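Local coordinates for Mab-21 domain-containing protein (Tribolium castaneum, PDB 7LT2) that senses double-stranded RNA in the cytoplasm and joins ATP and GTP into cyclic GMP-AMP, a second messenger of innate immunity, at residues D72-L77 / V195-F200; I224-P229 / R238-S243. All coordinates share one frame; numbering follows the deposited sequence.

Contact 1 (D72-L77 / V195-F200); sequences DLDILL and VACFVF
Leu77 lies over one face of the Phe198 ring. Leu77 CD1 stands 4.0 Å above the plane of the Phe198 ring, offset toward the rim near CZ. Leu77 CB makes an off-centre CH-pi contact, 4.3 Å from the centroid of the Phe198 ring. The side chain of Phe198 also packs on Thr134 of helix 131-147, and Ile75 and Ala196 share this helix-covered face of the sheet. The side chains of Asp74 and Val195 lie side by side and point the same way. Asp74 OD1 is 3.6 Å from Val195 CB and 3.8 Å from Cys197 SG. Asp74 CG is anti to its carbonyl carbon, chi1 -70°, and lies 4.0 Å from Cys197 SG. The strands 72-77 and 195-200 are parallel neighbours in the nucleotidyltransferase core. Five backbone hydrogen bonds join them, from Val195 N to Leu73 O at one end to Val199 N to Leu77 O at the other. Asp72, which probably binds ATP and the catalytic magnesium, stands at the start of this pairing. Asp72 CG is 4.1 Å from Val195 CG2, and its side chain lies close to that of Asp193, another probable metal ligand. On the face that carries Asp74, Leu76 CD2 meets Cys197 CB at 3.7 Å. Leu76 also crosses Val199 at about a right angle, Leu76 CB to Val199 CG1 3.9 Å. Phe223 of strand 222-225 packs on Asp74, Leu76 and Cys197.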
loop_
_atom_site.group_PDB
_atom_site.type_symbol
_atom_site.label_atom_id
_atom_site.label_comp_id
_atom_site.label_asym_id
_atom_site.label_seq_id
_atom_site.Cartn_x
_atom_site.Cartn_y
_atom_site.Cartn_z
ATOM N N ASP A 72 3.017 -4.865 0.077
ATOM C CA ASP A 72 2.780 -5.324 -1.287
ATOM C C ASP A 72 4.009 -5.080 -2.151
ATOM O O ASP A 72 4.507 -3.952 -2.225
ATOM C CB ASP A 72 1.588 -4.599 -1.913
ATOM C CG ASP A 72 0.256 -5.131 -1.441
ATOM O OD1 ASP A 72 0.228 -6.092 -0.637
ATOM O OD2 ASP A 72 -0.768 -4.574 -1.885
ATOM N N LEU A 73 4.473 -6.124 -2.832
ATOM C CA LEU A 73 5.436 -5.945 -3.914
ATOM C C LEU A 73 4.642 -5.755 -5.197
ATOM O O LEU A 73 4.158 -6.723 -5.789
ATOM C CB LEU A 73 6.389 -7.130 -4.023
ATOM C CG LEU A 73 7.536 -6.876 -5.012
ATOM C CD1 LEU A 73 8.464 -5.800 -4.468
ATOM C CD2 LEU A 73 8.290 -8.164 -5.286
ATOM N N ASP A 74 4.485 -4.502 -5.618
ATOM C CA ASP A 74 3.818 -4.196 -6.879
ATOM C C ASP A 74 4.830 -4.393 -7.999
ATOM O O ASP A 74 5.740 -3.579 -8.188
ATOM C CB ASP A 74 3.255 -2.780 -6.861
ATOM C CG ASP A 74 2.082 -2.635 -5.916
ATOM O OD1 ASP A 74 1.323 -3.617 -5.741
ATOM O OD2 ASP A 74 1.927 -1.547 -5.330
ATOM N N ILE A 75 4.680 -5.493 -8.732
ATOM C CA ILE A 75 5.587 -5.863 -9.811
ATOM C C ILE A 75 5.077 -5.185 -11.077
ATOM O O ILE A 75 4.015 -5.542 -11.593
ATOM C CB ILE A 75 5.654 -7.388 -9.972
ATOM C CG1 ILE A 75 6.125 -8.038 -8.668
ATOM C CG2 ILE A 75 6.573 -7.780 -11.136
ATOM C CD1 ILE A 75 5.927 -9.544 -8.615
ATOM N N LEU A 76 5.820 -4.193 -11.573
ATOM C CA LEU A 76 5.328 -3.331 -12.647
ATOM C C LEU A 76 5.767 -3.884 -14.002
ATOM O O LEU A 76 6.961 -3.890 -14.329
ATOM C CB LEU A 76 5.813 -1.895 -12.455
ATOM C CG LEU A 76 5.501 -1.260 -11.090
ATOM C CD1 LEU A 76 5.738 0.238 -11.136
ATOM C CD2 LEU A 76 4.079 -1.550 -10.636
ATOM N N LEU A 77 4.795 -4.348 -14.782
ATOM C CA LEU A 77 4.994 -4.836 -16.137
ATOM C C LEU A 77 4.617 -3.732 -17.116
ATOM O O LEU A 77 3.713 -2.939 -16.855
ATOM C CB LEU A 77 4.136 -6.080 -16.384
ATOM C CG LEU A 77 4.130 -7.098 -15.241
ATOM C CD1 LEU A 77 3.030 -8.127 -15.425
ATOM C CD2 LEU A 77 5.492 -7.772 -15.142
ATOM N N VAL A 195 2.101 -8.771 -6.373
ATOM C CA VAL A 195 0.958 -8.218 -7.099
ATOM C C VAL A 195 1.400 -7.827 -8.506
ATOM O O VAL A 195 2.230 -6.926 -8.678
ATOM C CB VAL A 195 0.368 -7.007 -6.362
ATOM C CG1 VAL A 195 -0.877 -6.504 -7.071
ATOM C CG2 VAL A 195 0.077 -7.357 -4.898
ATOM N N ALA A 196 0.811 -8.474 -9.515
ATOM C CA ALA A 196 1.123 -8.175 -10.909
ATOM C C ALA A 196 0.379 -6.920 -11.353
ATOM O O ALA A 196 -0.856 -6.901 -11.364
ATOM C CB ALA A 196 0.744 -9.361 -11.795
ATOM N N CYS A 197 1.128 -5.887 -11.740
ATOM C CA CYS A 197 0.567 -4.604 -12.145
ATOM C C CYS A 197 1.086 -4.221 -13.527
ATOM O O CYS A 197 2.073 -4.774 -14.017
ATOM C CB CYS A 197 0.932 -3.497 -11.156
ATOM S SG CYS A 197 0.544 -3.869 -9.422
ATOM N N PHE A 198 0.420 -3.251 -14.152
ATOM C CA PHE A 198 0.863 -2.701 -15.429
ATOM C C PHE A 198 1.089 -1.203 -15.288
ATOM O O PHE A 198 0.213 -0.485 -14.793
ATOM C CB PHE A 198 -0.142 -3.003 -16.544
ATOM C CG PHE A 198 -0.069 -4.420 -17.035
ATOM C CD1 PHE A 198 0.809 -4.771 -18.047
ATOM C CD2 PHE A 198 -0.857 -5.403 -16.466
ATOM C CE1 PHE A 198 0.882 -6.082 -18.494
ATOM C CE2 PHE A 198 -0.783 -6.709 -16.906
ATOM C CZ PHE A 198 0.086 -7.049 -17.919
ATOM N N VAL A 199 2.263 -0.738 -15.726
ATOM C CA VAL A 199 2.711 0.638 -15.516
ATOM C C VAL A 199 2.660 1.400 -16.835
ATOM O O VAL A 199 2.919 0.837 -17.907
ATOM C CB VAL A 199 4.127 0.680 -14.897
ATOM C CG1 VAL A 199 5.163 0.026 -15.812
ATOM C CG2 VAL A 199 4.520 2.116 -14.539
ATOM N N PHE A 200 2.305 2.680 -16.755
ATOM C CA PHE A 200 2.108 3.518 -17.931
ATOM C C PHE A 200 2.786 4.865 -17.739
ATOM O O PHE A 200 3.052 5.295 -16.615
ATOM C CB PHE A 200 0.620 3.717 -18.216
ATOM C CG PHE A 200 -0.112 2.435 -18.433
ATOM C CD1 PHE A 200 -0.142 1.850 -19.681
ATOM C CD2 PHE A 200 -0.741 1.795 -17.378
ATOM C CE1 PHE A 200 -0.807 0.657 -19.884
ATOM C CE2 PHE A 200 -1.405 0.605 -17.575
ATOM C CZ PHE A 200 -1.438 0.035 -18.826
#

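Contact 2 (I224-P229 / R238-S243); sequences IVPKKP and RYWSLS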
loop_
_atom_site.group_PDB
_atom_site.type_symbol
_atom_site.label_atom_id
_atom_site.label_comp_id
_atom_site.label_asym_id
_atom_site.label_seq_id
_atom_site.Cartn_x
_atom_site.Cartn_y
_atom_site.Cartn_z
ATOM N N ILE A 224 -1.766 0.315 -12.935
ATOM C CA ILE A 224 -3.073 -0.268 -12.667
ATOM C C ILE A 224 -2.870 -1.578 -11.925
ATOM O O ILE A 224 -1.878 -2.290 -12.125
ATOM C CB ILE A 224 -3.913 -0.475 -13.948
ATOM C CG1 ILE A 224 -3.243 -1.474 -14.903
ATOM C CG2 ILE A 224 -4.193 0.870 -14.612
ATOM C CD1 ILE A 224 -4.062 -1.770 -16.188
ATOM N N VAL A 225 -3.824 -1.884 -11.054
ATOM C CA VAL A 225 -3.729 -2.978 -10.091
ATOM C C VAL A 225 -4.916 -3.906 -10.320
ATOM O O VAL A 225 -6.042 -3.426 -10.522
ATOM C CB VAL A 225 -3.694 -2.432 -8.652
ATOM C CG1 VAL A 225 -3.661 -3.552 -7.634
ATOM C CG2 VAL A 225 -2.485 -1.524 -8.462
ATOM N N PRO A 226 -4.721 -5.236 -10.308
ATOM C CA PRO A 226 -5.814 -6.155 -10.666
ATOM C C PRO A 226 -6.804 -6.410 -9.542
ATOM O O PRO A 226 -7.203 -7.556 -9.310
ATOM C CB PRO A 226 -5.070 -7.440 -11.045
ATOM C CG PRO A 226 -3.843 -7.408 -10.186
ATOM C CD PRO A 226 -3.459 -5.951 -10.050
ATOM N N LYS A 227 -7.213 -5.357 -8.846
ATOM C CA LYS A 227 -8.229 -5.452 -7.808
ATOM C C LYS A 227 -9.557 -4.991 -8.393
ATOM O O LYS A 227 -9.702 -3.823 -8.774
ATOM C CB LYS A 227 -7.851 -4.611 -6.586
ATOM C CG LYS A 227 -8.833 -4.745 -5.437
ATOM C CD LYS A 227 -8.254 -4.267 -4.113
ATOM C CE LYS A 227 -8.172 -2.754 -4.042
ATOM N NZ LYS A 227 -8.343 -2.265 -2.643
ATOM N N LYS A 228 -10.519 -5.906 -8.469
ATOM C CA LYS A 228 -11.816 -5.590 -9.039
ATOM C C LYS A 228 -12.660 -4.813 -8.035
ATOM O O LYS A 228 -12.354 -4.790 -6.839
ATOM C CB LYS A 228 -12.526 -6.873 -9.457
ATOM C CG LYS A 228 -12.840 -7.830 -8.323
ATOM C CD LYS A 228 -13.504 -9.088 -8.865
ATOM C CE LYS A 228 -13.409 -10.244 -7.884
ATOM N NZ LYS A 228 -14.265 -10.040 -6.684
ATOM N N PRO A 229 -13.725 -4.141 -8.503
ATOM C CA PRO A 229 -14.653 -3.456 -7.597
ATOM C C PRO A 229 -15.336 -4.408 -6.617
ATOM O O PRO A 229 -15.611 -3.980 -5.496
ATOM C CB PRO A 229 -15.684 -2.838 -8.550
ATOM C CG PRO A 229 -14.959 -2.689 -9.840
ATOM C CD PRO A 229 -14.044 -3.872 -9.916
ATOM N N ARG A 238 -12.522 -7.135 -16.585
ATOM C CA ARG A 238 -12.037 -5.963 -17.307
ATOM C C ARG A 238 -11.679 -4.791 -16.406
ATOM O O ARG A 238 -10.990 -3.873 -16.863
ATOM C CB ARG A 238 -13.081 -5.479 -18.312
ATOM C CG ARG A 238 -13.010 -6.148 -19.653
ATOM C CD ARG A 238 -13.745 -5.313 -20.674
ATOM N NE ARG A 238 -14.110 -6.096 -21.844
ATOM C CZ ARG A 238 -14.917 -5.669 -22.802
ATOM N NH1 ARG A 238 -15.472 -4.469 -22.753
ATOM N NH2 ARG A 238 -15.175 -6.465 -23.835
ATOM N N TYR A 239 -12.145 -4.779 -15.159
ATOM C CA TYR A 239 -12.033 -3.603 -14.304
ATOM C C TYR A 239 -10.735 -3.649 -13.507
ATOM O O TYR A 239 -10.528 -4.556 -12.693
ATOM C CB TYR A 239 -13.236 -3.501 -13.366
ATOM C CG TYR A 239 -14.522 -3.132 -14.063
ATOM C CD1 TYR A 239 -15.273 -4.094 -14.720
ATOM C CD2 TYR A 239 -14.987 -1.820 -14.066
ATOM C CE1 TYR A 239 -16.454 -3.769 -15.362
ATOM C CE2 TYR A 239 -16.174 -1.482 -14.706
ATOM C CZ TYR A 239 -16.900 -2.465 -15.356
ATOM O OH TYR A 239 -18.081 -2.151 -15.997
ATOM N N TRP A 240 -9.876 -2.660 -13.734
ATOM C CA TRP A 240 -8.614 -2.506 -13.026
ATOM C C TRP A 240 -8.679 -1.290 -12.114
ATOM O O TRP A 240 -9.311 -0.285 -12.455
ATOM C CB TRP A 240 -7.455 -2.342 -14.011
ATOM C CG TRP A 240 -7.160 -3.578 -14.781
ATOM C CD1 TRP A 240 -7.906 -4.112 -15.791
ATOM C CD2 TRP A 240 -6.037 -4.449 -14.607
ATOM N NE1 TRP A 240 -7.319 -5.261 -16.257
ATOM C CE2 TRP A 240 -6.169 -5.491 -15.551
ATOM C CE3 TRP A 240 -4.936 -4.452 -13.747
ATOM C CZ2 TRP A 240 -5.240 -6.526 -15.655
ATOM C CZ3 TRP A 240 -4.010 -5.477 -13.856
ATOM C CH2 TRP A 240 -4.172 -6.501 -14.802
ATOM N N SER A 241 -8.027 -1.383 -10.958
ATOM C CA SER A 241 -7.870 -0.246 -10.062
ATOM C C SER A 241 -6.651 0.571 -10.468
ATOM O O SER A 241 -5.689 0.043 -11.024
ATOM C CB SER A 241 -7.703 -0.700 -8.611
ATOM O OG SER A 241 -8.830 -1.417 -8.150
ATOM N N LEU A 242 -6.692 1.864 -10.166
ATOM C CA LEU A 242 -5.553 2.746 -10.375
ATOM C C LEU A 242 -4.753 2.862 -9.090
ATOM O O LEU A 242 -5.321 2.933 -7.995
ATOM C CB LEU A 242 -6.006 4.133 -10.824
ATOM C CG LEU A 242 -6.541 4.218 -12.248
ATOM C CD1 LEU A 242 -7.413 5.436 -12.392
ATOM C CD2 LEU A 242 -5.396 4.265 -13.252
ATOM N N SER A 243 -3.434 2.869 -9.223
ATOM C CA SER A 243 -2.548 3.150 -8.103
ATOM C C SER A 243 -1.790 4.438 -8.390
ATOM O O SER A 243 -0.983 4.504 -9.325
ATOM C CB SER A 243 -1.582 2.002 -7.839
ATOM O OG SER A 243 -0.693 2.365 -6.792
#
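Strands 222-225 and 240-243 are antiparallel neighbours in the nucleotidyltransferase sheet, and here Ile224 pairs with Leu242 and Val225 with Ser241. The second pair is the hydrogen-bonded one. Val225 N donates to Ser241 O at 2.7 Å, and Ser241 N returns a bond to Val225 O at 2.9 Å. The hydroxyl of Ser241 adds a third bond, where the chain has already left the strand: OG donates to Lys227 O at 2.6 Å. Ser241 OG is anti to its carbonyl carbon, chi1 -61°, where it meets Lys227 O. Ser241 to Ser243 belong to a segment that probably binds GTP, as in related enzymes, and the pairing joins these residues to strand 222-225. Ser243 OG is hydrogen-bonded to Gln245 NE2, and Ser243 CB touches Val225 CG2 at 3.7 Å. The indole of Trp240 packs against Ile224 and Pro226, where the chain leaves strand 222-225. Ile224 CD1 stands 3.5 Å above one face of the Trp240 indole, offset toward the rim. Pro226 CB meets Trp240 CZ3 at 3.6 Å, the two side chains crossing obliquely. Trp240 NE1 is hydrogen-bonded to Leu129 O, while Thr131 and Thr134 of helix 131-147 touch its side chain. Further along, Pro229 CD touches Tyr239 CB at 3.6 Å, and these side chains cross at about a right angle. The Tyr239 hydroxyl is hydrogen-bonded to Asn91 OD1 and Asn234 O.

In the fold
From the N terminus, strand 70-77 comes first. The chain then passes through strands 85-89 and 95-100, helix 131-147 and several further strands before strand 188-200 returns to close contact 1, a loop of 117 residues. Contact 2 opens only afterwards, at strand 222-225, and closes at 238-243 after eight intervening residues. The two contacts are therefore in series and neither nest nor cross. They meet inside one sheet, because strand 222-225 runs antiparallel beside strand 188-200. A probable hydrogen bond, Ile224 N to Phe198 O at 2.8 Å, joins them. Within the larger sheet these strands lie in the order 70-77, 188-200, 222-225, 240-243.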